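Local structure of guanine nucleotide exchange protein (Legionella pneumophila, 1XSZ) at residues His4-Ile14 / Lys28-Ile38. The protein probably acts as a guanine nucleotide exchange factor for ADP-ribosylation factors, with a Sec7 domain and a C-terminal capping domain. Numbering follows the deposited sequence. Where two conformers were deposited one is given.
Sequences HPEIEKAQREI and KIKEICEQYKI
The imidazole of His4 lies against Ile38, whose CD1 methyl sits over one ring face, 3.4 Å from the centroid and slightly displaced toward the rim. Pro5 CD lies over the rim of the opposite face. Rotation of the ring is fixed from its edge: Glu6 N donates almost straight to His4 ND1, in the ring plane, so that the side chain caps the helix it precedes while its face packs on Ile38. Glu6 folds over Tyr36. Its CG stands 3.3 Å above the centre of the phenol ring, and a bend at chi2 (-63°) lays the carboxylate nearly flat on the same face, 14° from the ring plane. A water bridges Glu6 OE1, to which it donates, and Tyr36 OH; Lys9 NZ makes a long salt bridge to the same carboxylate oxygen. The end of Ile7 reaches across, its CD1 methyl meeting Ile32 CG2 at 3.7 Å and also touching Ile29 CG2. These contacts join the N-terminal helices of the chain, in the all-helical Sec7 region, to helix 22-35; the axes of 5-9 and 28-35 run roughly antiparallel (142°) 9.9 Å apart, with helix 11-20 between them in sequence. Phe47 of helix 40-50 packs on both Ile7 and Ile14. Ala10, at the N-cap of the next helix, puts CB 3.8 Å from Ile32 CD1. Ile14 closes the row with CG2 3.6 Å from Ile29 CG1, while its CD1 meets Ile32 CD1 tip to tip.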
ATOM      1  N   HIS A   4     -11.779 -25.791  -3.419  1.00 26.30           N
ATOM      2  CA  HIS A   4     -11.938 -26.999  -4.218  1.00 27.19           C
ATOM      3  C   HIS A   4     -11.348 -28.151  -3.409  1.00 27.57           C
ATOM      4  O   HIS A   4     -10.382 -27.965  -2.667  1.00 27.92           O
ATOM      5  CB  HIS A   4     -11.194 -26.841  -5.547  1.00 28.50           C
ATOM      6  CG  HIS A   4     -11.390 -27.984  -6.493  1.00 30.38           C
ATOM      7  ND1 HIS A   4     -10.850 -29.234  -6.276  1.00 31.17           N
ATOM      8  CD2 HIS A   4     -12.064 -28.066  -7.666  1.00 31.41           C
ATOM      9  CE1 HIS A   4     -11.182 -30.035  -7.273  1.00 31.87           C
ATOM     10  NE2 HIS A   4     -11.918 -29.349  -8.130  1.00 31.25           N
ATOM     11  N   PRO A   5     -11.930 -29.354  -3.528  1.00 27.93           N
ATOM     12  CA  PRO A   5     -11.437 -30.521  -2.790  1.00 27.93           C
ATOM     13  C   PRO A   5      -9.930 -30.748  -2.890  1.00 27.24           C
ATOM     14  O   PRO A   5      -9.282 -31.073  -1.897  1.00 26.80           O
ATOM     15  CB  PRO A   5     -12.234 -31.666  -3.402  1.00 28.01           C
ATOM     16  CG  PRO A   5     -13.550 -31.019  -3.684  1.00 29.43           C
ATOM     17  CD  PRO A   5     -13.135 -29.702  -4.305  1.00 27.89           C
ATOM     18  N   GLU A   6      -9.377 -30.575  -4.086  1.00 27.29           N
ATOM     19  CA  GLU A   6      -7.948 -30.779  -4.292  1.00 27.46           C
ATOM     20  C   GLU A   6      -7.107 -29.738  -3.567  1.00 26.54           C
ATOM     21  O   GLU A   6      -5.966 -30.007  -3.198  1.00 26.65           O
ATOM     22  CB  GLU A   6      -7.626 -30.777  -5.787  1.00 28.17           C
ATOM     23  CG  GLU A   6      -8.255 -31.945  -6.536  1.00 31.15           C
ATOM     24  CD  GLU A   6      -7.734 -33.296  -6.069  1.00 32.92           C
ATOM     25  OE1 GLU A   6      -8.336 -34.325  -6.446  1.00 35.07           O
ATOM     26  OE2 GLU A   6      -6.723 -33.333  -5.336  1.00 33.08           O
ATOM     27  N   ILE A   7      -7.669 -28.550  -3.361  1.00 25.43           N
ATOM     28  CA  ILE A   7      -6.956 -27.495  -2.651  1.00 25.41           C
ATOM     29  C   ILE A   7      -7.039 -27.795  -1.157  1.00 25.62           C
ATOM     30  O   ILE A   7      -6.044 -27.703  -0.437  1.00 25.19           O
ATOM     31  CB  ILE A   7      -7.574 -26.103  -2.934  1.00 24.31           C
ATOM     32  CG1 ILE A   7      -7.316 -25.702  -4.391  1.00 24.82           C
ATOM     33  CG2 ILE A   7      -6.985 -25.063  -1.989  1.00 23.41           C
ATOM     34  CD1 ILE A   7      -5.854 -25.447  -4.723  1.00 24.39           C
ATOM     35  N   GLU A   8      -8.230 -28.171  -0.700  1.00 26.07           N
ATOM     36  CA  GLU A   8      -8.439 -28.494   0.705  1.00 27.75           C
ATOM     37  C   GLU A   8      -7.502 -29.635   1.109  1.00 28.03           C
ATOM     38  O   GLU A   8      -6.929 -29.620   2.197  1.00 27.82           O
ATOM     39  CB  GLU A   8      -9.894 -28.905   0.942  1.00 29.76           C
ATOM     40  CG  GLU A   8     -10.298 -28.956   2.411  1.00 32.83           C
ATOM     41  CD  GLU A   8     -10.487 -27.577   3.020  1.00 34.68           C
ATOM     42  OE1 GLU A   8     -10.696 -27.493   4.249  1.00 36.22           O
ATOM     43  OE2 GLU A   8     -10.436 -26.577   2.273  1.00 36.72           O
ATOM     44  N   LYS A   9      -7.348 -30.617   0.223  1.00 29.60           N
ATOM     45  CA  LYS A   9      -6.476 -31.760   0.488  1.00 30.66           C
ATOM     46  C   LYS A   9      -5.040 -31.334   0.766  1.00 30.27           C
ATOM     47  O   LYS A   9      -4.372 -31.900   1.634  1.00 30.71           O
ATOM     48  CB  LYS A   9      -6.473 -32.727  -0.703  1.00 32.30           C
ATOM     49  CG  LYS A   9      -7.765 -33.489  -0.900  1.00 35.09           C
ATOM     50  CD  LYS A   9      -7.687 -34.466  -2.066  1.00 36.96           C
ATOM     51  CE  LYS A   9      -8.999 -35.226  -2.227  1.00 38.02           C
ATOM     52  NZ  LYS A   9      -8.965 -36.198  -3.356  1.00 37.79           N
ATOM     53  N   ALA A  10      -4.571 -30.334   0.025  1.00 28.85           N
ATOM     54  CA  ALA A  10      -3.204 -29.843   0.165  1.00 27.22           C
ATOM     55  C   ALA A  10      -3.088 -28.545   0.953  1.00 25.66           C
ATOM     56  O   ALA A  10      -2.086 -27.837   0.835  1.00 26.41           O
ATOM     57  CB  ALA A  10      -2.591 -29.656  -1.218  1.00 27.27           C
ATOM     58  N   GLN A  11      -4.091 -28.236   1.770  1.00 24.67           N
ATOM     59  CA  GLN A  11      -4.065 -26.994   2.535  1.00 25.06           C
ATOM     60  C   GLN A  11      -2.829 -26.793   3.409  1.00 24.97           C
ATOM     61  O   GLN A  11      -2.295 -25.688   3.472  1.00 25.32           O
ATOM     62  CB  GLN A  11      -5.330 -26.857   3.387  1.00 24.71           C
ATOM     63  CG  GLN A  11      -5.584 -27.995   4.359  1.00 25.41           C
ATOM     64  CD  GLN A  11      -6.908 -27.838   5.079  1.00 26.47           C
ATOM     65  OE1 GLN A  11      -7.058 -26.984   5.953  1.00 26.67           O
ATOM     66  NE2 GLN A  11      -7.886 -28.651   4.700  1.00 27.13           N
ATOM     67  N   ARG A  12      -2.367 -27.846   4.077  1.00 25.11           N
ATOM     68  CA  ARG A  12      -1.192 -27.713   4.935  1.00 25.82           C
ATOM     69  C   ARG A  12       0.075 -27.363   4.162  1.00 25.37           C
ATOM     70  O   ARG A  12       0.854 -26.510   4.592  1.00 24.78           O
ATOM     71  CB  ARG A  12      -0.966 -28.990   5.746  1.00 26.00           C
ATOM     72  CG  ARG A  12      -1.917 -29.147   6.919  1.00 28.08           C
ATOM     73  CD  ARG A  12      -1.490 -30.292   7.820  1.00 29.41           C
ATOM     74  NE  ARG A  12      -1.594 -31.586   7.154  1.00 30.76           N
ATOM     75  CZ  ARG A  12      -1.107 -32.719   7.651  1.00 31.68           C
ATOM     76  NH1 ARG A  12      -0.478 -32.715   8.817  1.00 32.80           N
ATOM     77  NH2 ARG A  12      -1.256 -33.856   6.985  1.00 31.63           N
ATOM     78  N   GLU A  13       0.282 -28.018   3.024  1.00 25.51           N
ATOM     79  CA  GLU A  13       1.461 -27.751   2.212  1.00 25.58           C
ATOM     80  C   GLU A  13       1.401 -26.339   1.633  1.00 23.83           C
ATOM     81  O   GLU A  13       2.421 -25.661   1.516  1.00 23.51           O
ATOM     82  CB  GLU A  13       1.576 -28.775   1.078  1.00 28.29           C
ATOM     83  CG  GLU A  13       2.774 -28.550   0.170  1.00 33.92           C
ATOM     84  CD  GLU A  13       2.921 -29.624  -0.892  1.00 36.14           C
ATOM     85  OE1 GLU A  13       1.937 -29.890  -1.615  1.00 38.79           O
ATOM     86  OE2 GLU A  13       4.024 -30.198  -1.006  1.00 38.64           O
ATOM     87  N   ILE A  14       0.200 -25.896   1.273  1.00 22.06           N
ATOM     88  CA  ILE A  14       0.028 -24.560   0.713  1.00 20.58           C
ATOM     89  C   ILE A  14       0.292 -23.502   1.781  1.00 19.87           C
ATOM     90  O   ILE A  14       1.019 -22.536   1.544  1.00 19.90           O
ATOM     91  CB  ILE A  14      -1.394 -24.372   0.144  1.00 21.07           C
ATOM     92  CG1 ILE A  14      -1.626 -25.370  -0.995  1.00 21.49           C
ATOM     93  CG2 ILE A  14      -1.573 -22.942  -0.360  1.00 20.14           C
ATOM     94  CD1 ILE A  14      -3.052 -25.401  -1.513  1.00 23.22           C
ATOM     95  N   LYS A  28       1.893 -22.926  -5.834  0.50 20.33           N
ATOM     96  CA  LYS A  28       1.365 -24.251  -5.539  0.50 21.55           C
ATOM     97  C   LYS A  28      -0.128 -24.309  -5.841  0.50 21.25           C
ATOM     98  O   LYS A  28      -0.614 -25.279  -6.425  0.50 21.17           O
ATOM     99  CB  LYS A  28       1.617 -24.618  -4.074  0.50 22.62           C
ATOM    100  CG  LYS A  28       3.063 -24.974  -3.771  0.50 25.41           C
ATOM    101  CD  LYS A  28       3.223 -25.458  -2.340  0.50 27.69           C
ATOM    102  CE  LYS A  28       4.632 -25.970  -2.085  0.50 28.65           C
ATOM    103  NZ  LYS A  28       5.662 -24.927  -2.340  0.50 29.97           N
ATOM    104  N   ILE A  29      -0.854 -23.269  -5.449  1.00 21.03           N
ATOM    105  CA  ILE A  29      -2.289 -23.217  -5.701  1.00 20.78           C
ATOM    106  C   ILE A  29      -2.525 -23.233  -7.207  1.00 22.14           C
ATOM    107  O   ILE A  29      -3.382 -23.963  -7.703  1.00 22.19           O
ATOM    108  CB  ILE A  29      -2.930 -21.938  -5.115  1.00 19.40           C
ATOM    109  CG1 ILE A  29      -2.905 -21.999  -3.587  1.00 19.64           C
ATOM    110  CG2 ILE A  29      -4.368 -21.795  -5.620  1.00 20.13           C
ATOM    111  CD1 ILE A  29      -3.359 -20.714  -2.915  1.00 19.70           C
ATOM    112  N   LYS A  30      -1.752 -22.430  -7.933  1.00 22.18           N
ATOM    113  CA  LYS A  30      -1.882 -22.353  -9.383  1.00 24.43           C
ATOM    114  C   LYS A  30      -1.577 -23.689 -10.053  1.00 24.73           C
ATOM    115  O   LYS A  30      -2.219 -24.052 -11.035  1.00 25.15           O
ATOM    116  CB  LYS A  30      -0.965 -21.259  -9.939  1.00 25.00           C
ATOM    117  CG  LYS A  30      -1.341 -19.857  -9.472  1.00 26.72           C
ATOM    118  CD  LYS A  30      -0.358 -18.798  -9.953  1.00 28.27           C
ATOM    119  CE  LYS A  30      -0.364 -18.660 -11.464  1.00 29.65           C
ATOM    120  NZ  LYS A  30       0.519 -17.545 -11.904  1.00 30.73           N
ATOM    121  N   GLU A  31      -0.609 -24.426  -9.518  1.00 24.67           N
ATOM    122  CA  GLU A  31      -0.256 -25.721 -10.092  1.00 27.11           C
ATOM    123  C   GLU A  31      -1.399 -26.714  -9.919  1.00 27.04           C
ATOM    124  O   GLU A  31      -1.714 -27.477 -10.832  1.00 27.59           O
ATOM    125  CB  GLU A  31       1.016 -26.267  -9.439  1.00 28.80           C
ATOM    126  CG  GLU A  31       2.259 -25.449  -9.751  1.00 33.36           C
ATOM    127  CD  GLU A  31       3.524 -26.077  -9.203  1.00 35.20           C
ATOM    128  OE1 GLU A  31       3.618 -26.254  -7.970  1.00 37.10           O
ATOM    129  OE2 GLU A  31       4.425 -26.392 -10.009  1.00 38.61           O
ATOM    130  N   ILE A  32      -2.022 -26.701  -8.745  1.00 26.28           N
ATOM    131  CA  ILE A  32      -3.137 -27.596  -8.468  1.00 25.91           C
ATOM    132  C   ILE A  32      -4.323 -27.238  -9.357  1.00 26.47           C
ATOM    133  O   ILE A  32      -4.991 -28.120  -9.895  1.00 25.46           O
ATOM    134  CB  ILE A  32      -3.566 -27.510  -6.990  1.00 26.00           C
ATOM    135  CG1 ILE A  32      -2.434 -28.025  -6.096  1.00 26.78           C
ATOM    136  CG2 ILE A  32      -4.843 -28.315  -6.761  1.00 24.86           C
ATOM    137  CD1 ILE A  32      -2.710 -27.891  -4.615  1.00 27.71           C
ATOM    138  N   CYS A  33      -4.579 -25.942  -9.514  1.00 26.04           N
ATOM    139  CA  CYS A  33      -5.686 -25.488 -10.346  1.00 27.10           C
ATOM    140  C   CYS A  33      -5.497 -25.898 -11.800  1.00 29.39           C
ATOM    141  O   CYS A  33      -6.459 -26.243 -12.484  1.00 29.02           O
ATOM    142  CB  CYS A  33      -5.841 -23.970 -10.244  1.00 26.08           C
ATOM    143  SG  CYS A  33      -6.469 -23.412  -8.637  1.00 22.80           S
ATOM    144  N   GLU A  34      -4.254 -25.859 -12.267  0.50 29.98           N
ATOM    145  CA  GLU A  34      -3.939 -26.236 -13.638  0.50 31.73           C
ATOM    146  C   GLU A  34      -4.246 -27.714 -13.840  0.50 32.13           C
ATOM    147  O   GLU A  34      -4.928 -28.097 -14.792  0.50 31.97           O
ATOM    148  CB  GLU A  34      -2.457 -25.961 -13.921  0.50 32.85           C
ATOM    149  CG  GLU A  34      -1.976 -26.277 -15.338  0.50 35.25           C
ATOM    150  CD  GLU A  34      -1.729 -27.759 -15.577  0.50 36.50           C
ATOM    151  OE1 GLU A  34      -2.701 -28.508 -15.805  0.50 37.52           O
ATOM    152  OE2 GLU A  34      -0.554 -28.179 -15.530  0.50 37.27           O
ATOM    153  N   GLN A  35      -3.747 -28.539 -12.926  1.00 32.08           N
ATOM    154  CA  GLN A  35      -3.937 -29.981 -12.997  1.00 33.68           C
ATOM    155  C   GLN A  35      -5.400 -30.416 -12.981  1.00 33.41           C
ATOM    156  O   GLN A  35      -5.780 -31.351 -13.687  1.00 33.89           O
ATOM    157  CB  GLN A  35      -3.187 -30.659 -11.847  1.00 34.91           C
ATOM    158  CG  GLN A  35      -3.243 -32.179 -11.876  1.00 38.75           C
ATOM    159  CD  GLN A  35      -2.392 -32.810 -10.792  1.00 40.46           C
ATOM    160  OE1 GLN A  35      -1.189 -32.558 -10.707  1.00 42.52           O
ATOM    161  NE2 GLN A  35      -3.010 -33.639  -9.959  1.00 42.15           N
ATOM    162  N   TYR A  36      -6.227 -29.745 -12.186  1.00 32.87           N
ATOM    163  CA  TYR A  36      -7.635 -30.111 -12.107  1.00 32.86           C
ATOM    164  C   TYR A  36      -8.581 -29.152 -12.819  1.00 32.51           C
ATOM    165  O   TYR A  36      -9.791 -29.179 -12.588  1.00 32.55           O
ATOM    166  CB  TYR A  36      -8.054 -30.275 -10.644  1.00 34.22           C
ATOM    167  CG  TYR A  36      -7.313 -31.387  -9.940  1.00 35.53           C
ATOM    168  CD1 TYR A  36      -6.051 -31.171  -9.388  1.00 36.00           C
ATOM    169  CD2 TYR A  36      -7.852 -32.671  -9.867  1.00 36.50           C
ATOM    170  CE1 TYR A  36      -5.343 -32.207  -8.780  1.00 36.97           C
ATOM    171  CE2 TYR A  36      -7.154 -33.714  -9.266  1.00 36.88           C
ATOM    172  CZ  TYR A  36      -5.901 -33.477  -8.724  1.00 37.45           C
ATOM    173  OH  TYR A  36      -5.206 -34.507  -8.134  1.00 39.23           O
ATOM    174  N   LYS A  37      -8.027 -28.315 -13.690  1.00 31.99           N
ATOM    175  CA  LYS A  37      -8.815 -27.356 -14.457  1.00 32.20           C
ATOM    176  C   LYS A  37      -9.721 -26.508 -13.568  1.00 32.03           C
ATOM    177  O   LYS A  37     -10.944 -26.512 -13.720  1.00 32.55           O
ATOM    178  CB  LYS A  37      -9.658 -28.093 -15.502  1.00 33.37           C
ATOM    179  CG  LYS A  37      -8.862 -29.069 -16.359  1.00 35.50           C
ATOM    180  CD  LYS A  37      -7.733 -28.375 -17.106  1.00 36.29           C
ATOM    181  CE  LYS A  37      -6.934 -29.367 -17.939  1.00 37.67           C
ATOM    182  NZ  LYS A  37      -7.785 -30.050 -18.954  1.00 38.15           N
ATOM    183  N   ILE A  38      -9.106 -25.781 -12.641  1.00 30.76           N
ATOM    184  CA  ILE A  38      -9.827 -24.916 -11.713  1.00 30.16           C
ATOM    185  C   ILE A  38      -9.440 -23.466 -11.989  1.00 29.24           C
ATOM    186  O   ILE A  38      -8.280 -23.179 -12.278  1.00 28.75           O
ATOM    187  CB  ILE A  38      -9.440 -25.231 -10.250  1.00 30.19           C
ATOM    188  CG1 ILE A  38      -9.662 -26.715  -9.954  1.00 30.93           C
ATOM    189  CG2 ILE A  38     -10.255 -24.368  -9.298  1.00 31.14           C
ATOM    190  CD1 ILE A  38      -9.017 -27.177  -8.663  1.00 31.05           C
TER
HETATM  191  O   HOH W   1      -6.979 -36.827  -6.916  1.00 50.34           O